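Local coordinates for putative uncharacterized protein (Bacteroides eggerthii DSM 20697, PDB 5BYP) that is of unknown function but folds as a lipocalin-like domain of the calycin clan, whose better-known members often bind small hydrophobic molecules, at residues L68-S73 and E81-S86; I30-Q35 and F39-M44; F103-L108 and M113-E118. One frame throughout, in Å; residues are numbered along the deposited sequence.

Contact 1 (L68-S73 and E81-S86)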
loop_
_atom_site.group_PDB
_atom_site.type_symbol
_atom_site.label_atom_id
_atom_site.label_comp_id
_atom_site.label_asym_id
_atom_site.label_seq_id
_atom_site.Cartn_x
_atom_site.Cartn_y
_atom_site.Cartn_z
ATOM N N LEU A 68 -6.022 -1.413 -6.335
ATOM C CA LEU A 68 -5.036 -2.069 -7.196
ATOM C C LEU A 68 -5.617 -2.417 -8.562
ATOM O O LEU A 68 -6.743 -2.922 -8.652
ATOM C CB LEU A 68 -4.482 -3.338 -6.560
ATOM C CG LEU A 68 -3.645 -3.191 -5.320
ATOM C CD1 LEU A 68 -2.885 -4.445 -5.072
ATOM C CD2 LEU A 68 -2.674 -2.017 -5.431
ATOM N N TRP A 69 -4.789 -2.260 -9.609
ATOM C CA TRP A 69 -5.158 -2.574 -10.969
ATOM C C TRP A 69 -4.647 -3.967 -11.389
ATOM O O TRP A 69 -3.495 -4.305 -11.120
ATOM C CB TRP A 69 -4.624 -1.507 -11.914
ATOM C CG TRP A 69 -5.351 -1.514 -13.213
ATOM C CD1 TRP A 69 -4.965 -2.153 -14.351
ATOM C CD2 TRP A 69 -6.708 -1.074 -13.438
ATOM N NE1 TRP A 69 -5.938 -2.026 -15.316
ATOM C CE2 TRP A 69 -7.028 -1.392 -14.773
ATOM C CE3 TRP A 69 -7.674 -0.418 -12.640
ATOM C CZ2 TRP A 69 -8.251 -1.053 -15.345
ATOM C CZ3 TRP A 69 -8.882 -0.076 -13.209
ATOM C CH2 TRP A 69 -9.154 -0.367 -14.555
ATOM N N PRO A 70 -5.484 -4.829 -12.017
ATOM C CA PRO A 70 -6.876 -4.621 -12.453
ATOM C C PRO A 70 -7.859 -4.688 -11.304
ATOM O O PRO A 70 -7.690 -5.486 -10.382
ATOM C CB PRO A 70 -7.098 -5.780 -13.429
ATOM C CG PRO A 70 -6.217 -6.870 -12.916
ATOM C CD PRO A 70 -5.002 -6.176 -12.397
ATOM N N ASP A 71 -8.902 -3.870 -11.383
ATOM C CA ASP A 71 -9.941 -3.834 -10.378
ATOM C C ASP A 71 -10.935 -4.987 -10.631
ATOM O O ASP A 71 -10.693 -5.800 -11.508
ATOM C CB ASP A 71 -10.616 -2.461 -10.372
ATOM C CG ASP A 71 -11.309 -2.017 -11.662
ATOM O OD1 ASP A 71 -11.281 -2.797 -12.675
ATOM O OD2 ASP A 71 -11.887 -0.895 -11.667
ATOM N N ASN A 72 -12.029 -5.075 -9.863
ATOM C CA ASN A 72 -12.967 -6.184 -10.046
ATOM C C ASN A 72 -14.165 -5.808 -10.898
ATOM O O ASN A 72 -15.276 -6.258 -10.617
ATOM C CB ASN A 72 -13.446 -6.754 -8.699
ATOM C CG ASN A 72 -13.979 -5.750 -7.720
ATOM O OD1 ASN A 72 -14.386 -4.648 -8.070
ATOM N ND2 ASN A 72 -13.991 -6.115 -6.462
ATOM N N SER A 73 -13.947 -5.079 -11.986
ATOM C CA SER A 73 -15.040 -4.805 -12.923
ATOM C C SER A 73 -15.377 -6.085 -13.704
ATOM O O SER A 73 -14.594 -7.017 -13.670
ATOM C CB SER A 73 -14.668 -3.675 -13.871
ATOM O OG SER A 73 -13.398 -3.907 -14.450
ATOM N N GLU A 81 -8.886 -11.737 -10.005
ATOM C CA GLU A 81 -8.869 -12.939 -9.181
ATOM C C GLU A 81 -7.481 -13.626 -9.218
ATOM O O GLU A 81 -7.018 -14.098 -8.170
ATOM C CB GLU A 81 -9.980 -13.921 -9.568
ATOM C CG GLU A 81 -11.353 -13.494 -9.050
ATOM C CD GLU A 81 -11.470 -13.124 -7.575
ATOM O OE1 GLU A 81 -11.199 -13.989 -6.718
ATOM O OE2 GLU A 81 -11.853 -11.974 -7.277
ATOM N N GLU A 82 -6.773 -13.587 -10.381
ATOM C CA GLU A 82 -5.396 -14.098 -10.471
ATOM C C GLU A 82 -4.455 -13.303 -9.547
ATOM O O GLU A 82 -3.514 -13.866 -9.005
ATOM C CB GLU A 82 -4.872 -14.052 -11.924
ATOM C CG GLU A 82 -5.544 -15.057 -12.857
ATOM C CD GLU A 82 -5.159 -14.994 -14.329
ATOM O OE1 GLU A 82 -4.107 -14.392 -14.648
ATOM O OE2 GLU A 82 -5.894 -15.578 -15.163
ATOM N N LEU A 83 -4.732 -12.009 -9.345
ATOM C CA LEU A 83 -3.887 -11.134 -8.527
ATOM C C LEU A 83 -4.188 -11.284 -7.048
ATOM O O LEU A 83 -3.274 -11.523 -6.270
ATOM C CB LEU A 83 -4.087 -9.656 -8.964
ATOM C CG LEU A 83 -3.611 -8.562 -8.004
ATOM C CD1 LEU A 83 -2.117 -8.524 -7.934
ATOM C CD2 LEU A 83 -4.167 -7.194 -8.401
ATOM N N VAL A 84 -5.467 -11.089 -6.651
ATOM C CA VAL A 84 -5.885 -11.067 -5.242
ATOM C C VAL A 84 -5.764 -12.446 -4.569
ATOM O O VAL A 84 -5.846 -12.508 -3.345
ATOM C CB VAL A 84 -7.302 -10.460 -5.013
ATOM C CG1 VAL A 84 -7.299 -8.977 -5.293
ATOM C CG2 VAL A 84 -8.369 -11.162 -5.840
ATOM N N ASN A 85 -5.535 -13.527 -5.342
ATOM C CA ASN A 85 -5.351 -14.888 -4.812
ATOM C C ASN A 85 -3.863 -15.286 -4.780
ATOM O O ASN A 85 -3.543 -16.360 -4.280
ATOM C CB ASN A 85 -6.148 -15.927 -5.636
ATOM C CG ASN A 85 -7.636 -15.787 -5.500
ATOM O OD1 ASN A 85 -8.217 -15.937 -4.419
ATOM N ND2 ASN A 85 -8.287 -15.457 -6.585
ATOM N N SER A 86 -2.963 -14.453 -5.327
ATOM C CA SER A 86 -1.526 -14.731 -5.331
ATOM C C SER A 86 -0.962 -14.550 -3.947
ATOM O O SER A 86 -1.348 -13.601 -3.254
ATOM C CB SER A 86 -0.800 -13.816 -6.319
ATOM O OG SER A 86 -0.737 -12.466 -5.867
#
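Leu83, near the end of helix 77-84, lays its methyl CD2 against the bend from Leu68 to Pro70, and this one branch makes all the touches between 68-73 and 81-86. CD2 of Leu83 stands 4.2 Å from CD of Pro70 and 4.3 Å from CB of Leu68, and the carbonyl O of Trp69 lies 4.0 Å from the same methyl. These are loose van der Waals contacts, and only 129 Å² is buried. Leu83 carries CG anti to the backbone N (chi1 163°), beside its carbonyl carbon, which extends the isobutyl group from the helix onto the loop. A cis peptide bond turns the chain at Pro70, while Trp69 starts its side chain away from the helix, one face of its indole, toward the rim, being covered by CB of Pro70 and N of Asp71.

Each segment is also tied within itself. Asp71 OD1 takes a bond from Ser73 OG at 3.0 Å, met from above the carboxylate plane. The carbonyl O of Leu83 is gripped twice by Ser86, by OG at 2.7 Å in the carbonyl plane and by N at 3.1 Å. Pro70 O accepts a hydrogen bond from His80 of helix 77-84, a second tie between loop and helix. Leu68 closes strand 63-68 and packs on Tyr89 of helix 87-92, the helix whose N-cap is Ser86, while Leu83 also touches Phe53 of strand 51-60.

Contact 2 (I30-Q35 and F39-M44)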
loop_
_atom_site.group_PDB
_atom_site.type_symbol
_atom_site.label_atom_id
_atom_site.label_comp_id
_atom_site.label_asym_id
_atom_site.label_seq_id
_atom_site.Cartn_x
_atom_site.Cartn_y
_atom_site.Cartn_z
ATOM N N ILE A 30 9.582 -3.007 1.840
ATOM C CA ILE A 30 8.355 -2.434 1.269
ATOM C C ILE A 30 8.453 -0.912 0.983
ATOM O O ILE A 30 8.914 -0.129 1.820
ATOM C CB ILE A 30 7.157 -2.755 2.212
ATOM C CG1 ILE A 30 6.918 -4.297 2.275
ATOM C CG2 ILE A 30 5.874 -1.974 1.829
ATOM C CD1 ILE A 30 5.718 -4.793 3.121
ATOM N N PHE A 31 7.966 -0.513 -0.221
ATOM C CA PHE A 31 7.900 0.874 -0.687
ATOM C C PHE A 31 6.547 1.140 -1.353
ATOM O O PHE A 31 6.017 0.262 -2.039
ATOM C CB PHE A 31 9.040 1.171 -1.674
ATOM C CG PHE A 31 10.430 1.016 -1.108
ATOM C CD1 PHE A 31 11.041 -0.234 -1.048
ATOM C CD2 PHE A 31 11.156 2.126 -0.690
ATOM C CE1 PHE A 31 12.326 -0.375 -0.523
ATOM C CE2 PHE A 31 12.458 1.986 -0.212
ATOM C CZ PHE A 31 13.025 0.734 -0.113
ATOM N N TYR A 32 5.981 2.350 -1.135
ATOM C CA TYR A 32 4.745 2.837 -1.785
ATOM C C TYR A 32 5.095 4.040 -2.616
ATOM O O TYR A 32 5.873 4.865 -2.171
ATOM C CB TYR A 32 3.663 3.207 -0.746
ATOM C CG TYR A 32 2.827 2.062 -0.185
ATOM C CD1 TYR A 32 3.372 0.790 -0.013
ATOM C CD2 TYR A 32 1.547 2.293 0.325
ATOM C CE1 TYR A 32 2.650 -0.228 0.605
ATOM C CE2 TYR A 32 0.799 1.269 0.894
ATOM C CZ TYR A 32 1.362 0.018 1.057
ATOM O OH TYR A 32 0.638 -0.966 1.677
ATOM N N GLY A 33 4.571 4.112 -3.828
ATOM C CA GLY A 33 4.825 5.221 -4.751
ATOM C C GLY A 33 3.546 5.921 -5.147
ATOM O O GLY A 33 2.527 5.268 -5.371
ATOM N N PHE A 34 3.580 7.250 -5.197
ATOM C CA PHE A 34 2.407 8.051 -5.520
ATOM C C PHE A 34 2.746 9.034 -6.625
ATOM O O PHE A 34 3.763 9.706 -6.535
ATOM C CB PHE A 34 1.911 8.791 -4.263
ATOM C CG PHE A 34 1.579 7.898 -3.086
ATOM C CD1 PHE A 34 2.551 7.563 -2.150
ATOM C CD2 PHE A 34 0.286 7.415 -2.896
ATOM C CE1 PHE A 34 2.244 6.729 -1.069
ATOM C CE2 PHE A 34 -0.026 6.603 -1.796
ATOM C CZ PHE A 34 0.955 6.270 -0.890
ATOM N N GLN A 35 1.949 9.070 -7.692
ATOM C CA GLN A 35 2.186 9.989 -8.818
ATOM C C GLN A 35 0.889 10.389 -9.481
ATOM O O GLN A 35 0.333 9.587 -10.229
ATOM C CB GLN A 35 3.113 9.366 -9.908
ATOM C CG GLN A 35 4.452 8.756 -9.458
ATOM C CD GLN A 35 5.505 9.788 -9.124
ATOM O OE1 GLN A 35 5.658 10.826 -9.800
ATOM N NE2 GLN A 35 6.309 9.481 -8.109
ATOM N N PHE A 39 -0.745 4.802 -8.341
ATOM C CA PHE A 39 -0.109 4.175 -7.206
ATOM C C PHE A 39 0.817 3.067 -7.655
ATOM O O PHE A 39 0.507 2.335 -8.591
ATOM C CB PHE A 39 -1.170 3.635 -6.254
ATOM C CG PHE A 39 -0.625 2.857 -5.094
ATOM C CD1 PHE A 39 -0.015 3.510 -4.018
ATOM C CD2 PHE A 39 -0.731 1.465 -5.058
ATOM C CE1 PHE A 39 0.494 2.790 -2.938
ATOM C CE2 PHE A 39 -0.230 0.743 -3.960
ATOM C CZ PHE A 39 0.370 1.414 -2.907
ATOM N N LEU A 40 1.968 2.962 -6.987
ATOM C CA LEU A 40 2.995 1.942 -7.195
ATOM C C LEU A 40 3.398 1.370 -5.873
ATOM O O LEU A 40 3.455 2.101 -4.886
ATOM C CB LEU A 40 4.234 2.549 -7.891
ATOM C CG LEU A 40 4.002 3.201 -9.259
ATOM C CD1 LEU A 40 5.134 4.132 -9.615
ATOM C CD2 LEU A 40 3.775 2.149 -10.368
ATOM N N ALA A 41 3.715 0.086 -5.833
ATOM C CA ALA A 41 4.202 -0.557 -4.620
ATOM C C ALA A 41 5.234 -1.627 -4.997
ATOM O O ALA A 41 5.075 -2.277 -6.044
ATOM C CB ALA A 41 3.045 -1.161 -3.848
ATOM N N TYR A 42 6.341 -1.753 -4.210
ATOM C CA TYR A 42 7.396 -2.738 -4.508
ATOM C C TYR A 42 7.937 -3.429 -3.248
ATOM O O TYR A 42 8.111 -2.795 -2.196
ATOM C CB TYR A 42 8.583 -2.127 -5.292
ATOM C CG TYR A 42 8.391 -0.710 -5.785
ATOM C CD1 TYR A 42 7.674 -0.444 -6.949
ATOM C CD2 TYR A 42 9.043 0.350 -5.175
ATOM C CE1 TYR A 42 7.510 0.857 -7.422
ATOM C CE2 TYR A 42 8.915 1.652 -5.655
ATOM C CZ TYR A 42 8.148 1.901 -6.784
ATOM O OH TYR A 42 8.021 3.183 -7.278
ATOM N N CYS A 43 8.227 -4.741 -3.393
ATOM C CA CYS A 43 8.818 -5.605 -2.374
ATOM C C CYS A 43 10.194 -5.979 -2.809
ATOM O O CYS A 43 10.362 -6.572 -3.866
ATOM C CB CYS A 43 7.963 -6.839 -2.136
ATOM S SG CYS A 43 8.454 -7.791 -0.693
HETATM N N MSE A 44 11.188 -5.622 -2.016
HETATM C CA MSE A 44 12.584 -5.829 -2.377
HETATM C C MSE A 44 13.072 -7.225 -2.085
HETATM O O MSE A 44 12.333 -8.087 -1.602
HETATM C CB MSE A 44 13.496 -4.810 -1.670
HETATM C CG MSE A 44 13.380 -3.396 -2.259
HETATM SE SE MSE A 44 14.035 -3.202 -4.114
HETATM C CE MSE A 44 12.880 -1.643 -4.675
#
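Strands 30-35 and 39-43 run antiparallel with axes 4.4 Å apart at closest and 163° between their directions, Phe31 and Tyr42 exchanging two backbone bonds of 3.0 Å (Phe31 N to Tyr42 O, Tyr42 N to Phe31 O) and Gly33 pairing likewise with Leu40. On the face shared by Tyr32, Phe34, Phe39 and Ala41, three rings form an aromatic cluster. Phe39 turns CG anti to its backbone N (chi1 175°), which carries the ring across to the neighbouring strand. There its CE1-CZ edge sits over one face of Tyr32, CE1 lying 3.5 Å from Tyr32 CD2, in an edge-to-face pair with centroids 5.1 Å apart. CD1 of the same ring meets Phe34 CE2 at 3.8 Å, these two side chains lying alongside each other with their rings oblique. A serine in place of Phe39 would probably open a gap beside Phe34 and leave the face of Tyr32 without its covering edge. On the other face, CB of Phe31 rests 3.6 Å from Tyr42 CD2. The hydroxyl end of Tyr42 comes beside Gly33, which has no side chain. Selenomethionine Met44 crosses Phe31 at about a right angle, its CG touching Phe31 CE1. Phe92 of helix 87-92 and Phe124 adjoin Tyr32, and Ile66 adjoins Phe39. The arrangement is a beta hairpin whose aromatic face looks inward, consistent with the interior of a lipocalin-like antiparallel barrel.

Contact 3 (F103-L108 and M113-E118)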
loop_
_atom_site.group_PDB
_atom_site.type_symbol
_atom_site.label_atom_id
_atom_site.label_comp_id
_atom_site.label_asym_id
_atom_site.label_seq_id
_atom_site.Cartn_x
_atom_site.Cartn_y
_atom_site.Cartn_z
ATOM N N PHE A 103 -7.465 4.249 3.986
ATOM C CA PHE A 103 -6.698 4.607 5.187
ATOM C C PHE A 103 -7.024 5.978 5.667
ATOM O O PHE A 103 -7.248 6.873 4.852
ATOM C CB PHE A 103 -5.187 4.580 4.902
ATOM C CG PHE A 103 -4.620 3.288 4.400
ATOM C CD1 PHE A 103 -4.596 3.001 3.034
ATOM C CD2 PHE A 103 -4.002 2.400 5.273
ATOM C CE1 PHE A 103 -4.021 1.821 2.564
ATOM C CE2 PHE A 103 -3.410 1.230 4.800
ATOM C CZ PHE A 103 -3.427 0.944 3.454
ATOM N N LYS A 104 -6.923 6.184 6.982
ATOM C CA LYS A 104 -6.995 7.508 7.578
ATOM C C LYS A 104 -5.594 8.090 7.549
ATOM O O LYS A 104 -4.643 7.414 7.952
ATOM C CB LYS A 104 -7.569 7.460 9.011
ATOM C CG LYS A 104 -9.081 7.162 9.101
ATOM C CD LYS A 104 -9.986 8.345 8.695
ATOM C CE LYS A 104 -10.109 9.437 9.735
ATOM N NZ LYS A 104 -11.002 10.536 9.269
ATOM N N VAL A 105 -5.440 9.287 6.973
ATOM C CA VAL A 105 -4.129 9.937 6.911
ATOM C C VAL A 105 -3.885 10.662 8.231
ATOM O O VAL A 105 -4.459 11.729 8.464
ATOM C CB VAL A 105 -3.989 10.880 5.697
ATOM C CG1 VAL A 105 -2.577 11.487 5.638
ATOM C CG2 VAL A 105 -4.332 10.143 4.396
ATOM N N GLU A 106 -3.088 10.050 9.119
ATOM C CA GLU A 106 -2.775 10.640 10.429
ATOM C C GLU A 106 -1.638 11.662 10.312
ATOM O O GLU A 106 -1.676 12.702 10.967
ATOM C CB GLU A 106 -2.405 9.556 11.454
ATOM C CG GLU A 106 -3.545 8.606 11.781
ATOM C CD GLU A 106 -3.317 7.717 12.988
ATOM O OE1 GLU A 106 -2.181 7.700 13.518
ATOM O OE2 GLU A 106 -4.290 7.066 13.429
ATOM N N GLU A 107 -0.633 11.358 9.472
ATOM C CA GLU A 107 0.532 12.210 9.255
ATOM C C GLU A 107 0.964 12.179 7.799
ATOM O O GLU A 107 0.933 11.116 7.151
ATOM C CB GLU A 107 1.702 11.754 10.158
ATOM C CG GLU A 107 2.916 12.679 10.173
ATOM C CD GLU A 107 3.981 12.360 11.207
ATOM O OE1 GLU A 107 3.754 11.465 12.053
ATOM O OE2 GLU A 107 5.043 13.021 11.180
ATOM N N LEU A 108 1.348 13.356 7.283
ATOM C CA LEU A 108 1.923 13.530 5.959
ATOM C C LEU A 108 2.743 14.806 5.946
ATOM O O LEU A 108 2.195 15.906 6.048
ATOM C CB LEU A 108 0.878 13.513 4.825
ATOM C CG LEU A 108 1.468 13.549 3.405
ATOM C CD1 LEU A 108 2.162 12.236 3.047
ATOM C CD2 LEU A 108 0.409 13.877 2.401
HETATM N N MSE A 113 5.065 9.865 6.847
HETATM C CA MSE A 113 3.678 9.563 6.492
HETATM C C MSE A 113 3.161 8.435 7.395
HETATM O O MSE A 113 3.817 7.393 7.513
HETATM C CB MSE A 113 3.553 9.176 5.001
HETATM C CG MSE A 113 2.126 8.772 4.585
HETATM SE SE MSE A 113 2.092 7.584 3.050
HETATM C CE MSE A 113 2.774 8.815 1.724
ATOM N N ARG A 114 1.998 8.647 8.036
ATOM C CA ARG A 114 1.413 7.628 8.892
ATOM C C ARG A 114 -0.045 7.412 8.521
ATOM O O ARG A 114 -0.873 8.321 8.654
ATOM C CB ARG A 114 1.567 7.973 10.392
ATOM C CG ARG A 114 1.262 6.774 11.305
ATOM C CD ARG A 114 1.569 7.018 12.769
ATOM N NE ARG A 114 0.572 7.867 13.425
ATOM C CZ ARG A 114 0.772 9.141 13.736
ATOM N NH1 ARG A 114 1.931 9.724 13.459
ATOM N NH2 ARG A 114 -0.184 9.842 14.333
ATOM N N LEU A 115 -0.340 6.219 8.006
ATOM C CA LEU A 115 -1.693 5.805 7.620
ATOM C C LEU A 115 -2.292 4.928 8.717
ATOM O O LEU A 115 -1.556 4.337 9.508
ATOM C CB LEU A 115 -1.681 5.056 6.277
ATOM C CG LEU A 115 -1.061 5.784 5.097
ATOM C CD1 LEU A 115 -0.974 4.882 3.913
ATOM C CD2 LEU A 115 -1.840 7.049 4.745
ATOM N N ASN A 116 -3.611 4.856 8.791
ATOM C CA ASN A 116 -4.226 4.071 9.838
ATOM C C ASN A 116 -5.344 3.235 9.291
ATOM O O ASN A 116 -6.262 3.760 8.645
ATOM C CB ASN A 116 -4.737 4.982 10.957
ATOM C CG ASN A 116 -5.220 4.238 12.160
ATOM O OD1 ASN A 116 -6.309 3.632 12.170
ATOM N ND2 ASN A 116 -4.429 4.289 13.217
ATOM N N TYR A 117 -5.307 1.939 9.576
ATOM C CA TYR A 117 -6.395 1.081 9.155
ATOM C C TYR A 117 -6.838 0.216 10.287
ATOM O O TYR A 117 -6.118 -0.711 10.685
ATOM C CB TYR A 117 -6.041 0.224 7.935
ATOM C CG TYR A 117 -7.187 -0.669 7.524
ATOM C CD1 TYR A 117 -8.276 -0.159 6.821
ATOM C CD2 TYR A 117 -7.204 -2.016 7.869
ATOM C CE1 TYR A 117 -9.347 -0.974 6.462
ATOM C CE2 TYR A 117 -8.265 -2.841 7.513
ATOM C CZ TYR A 117 -9.338 -2.318 6.815
ATOM O OH TYR A 117 -10.381 -3.143 6.461
ATOM N N GLU A 118 -8.059 0.484 10.781
ATOM C CA GLU A 118 -8.690 -0.251 11.881
ATOM C C GLU A 118 -7.715 -0.406 13.074
ATOM O O GLU A 118 -7.619 -1.485 13.671
ATOM C CB GLU A 118 -9.200 -1.627 11.401
ATOM C CG GLU A 118 -10.384 -1.537 10.451
ATOM C CD GLU A 118 -10.884 -2.856 9.891
ATOM O OE1 GLU A 118 -10.395 -3.925 10.327
ATOM O OE2 GLU A 118 -11.767 -2.818 9.006
#
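Glu106 and Glu107 both face Arg114, a classic beta bulge in the antiparallel pairing of strands 103-108 and 113-117. Among the backbone bonds, Arg114 O accepts two donors, Glu106 N at 2.8 Å and Glu107 N at 3.2 Å, and Glu107 O takes Arg114 N in return. Beyond the bulge Lys104 and Asn116 pair through both their N and O atoms.

The ionic interactions use the same three residues. Arg114 bends at chi3 (76°), which sets its guanidinium between the two carboxylates. Arg114 NE meets OE1 of Glu106 at 2.8 Å, nearly head-on to the C-O bond, and NH2 adds a weak bond to that oxygen. On the other flank Arg114 NH1 forms a salt bridge with OE1 of Glu107 at 2.9 Å, near the guanidinium plane. Both carboxylates stand steeply to that plane, at 76° and 77°, and CB of Glu106 lies over one of its faces.

Apolar contacts occupy the reverse of the sheet. Leu115 points CD1 at a face of Phe103, 4.1 Å from the ring centroid, a CH-pi contact. Leu115 CD2 lies 4.0 Å from Val105 CG2, and Leu108 CD1 touches CE of selenomethionine Met113 at 3.7 Å; Trp8 adjoins this last pair and Phe124 adjoins Met113. The hairpin is thus two-sided, apolar on one face, polar and charged on the other, and two flanking carboxylates are likely to favour a charged, rotationally fixed Arg114.

The contacts follow one another along the chain in the order 2, 1, 3, each closing before the next opens. Contacts 2 and 3 are hairpins of the same curled antiparallel sheet, their centres about 16 Å apart, and they meet where Phe34 CE1 packs on Met113 CE at 3.5 Å. Contact 1 lies at one end of that sheet, where strand 63-68 runs out into the loop before helix 77-84; its centre is about 17 Å from that of contact 2, which it touches through Leu68 and Phe39. Contacts 1 and 3 sit on opposite sides of the chain's centre, about 24 Å between centres. Contact 2 thus touches both others through apolar side chains, between helical end and far hairpin.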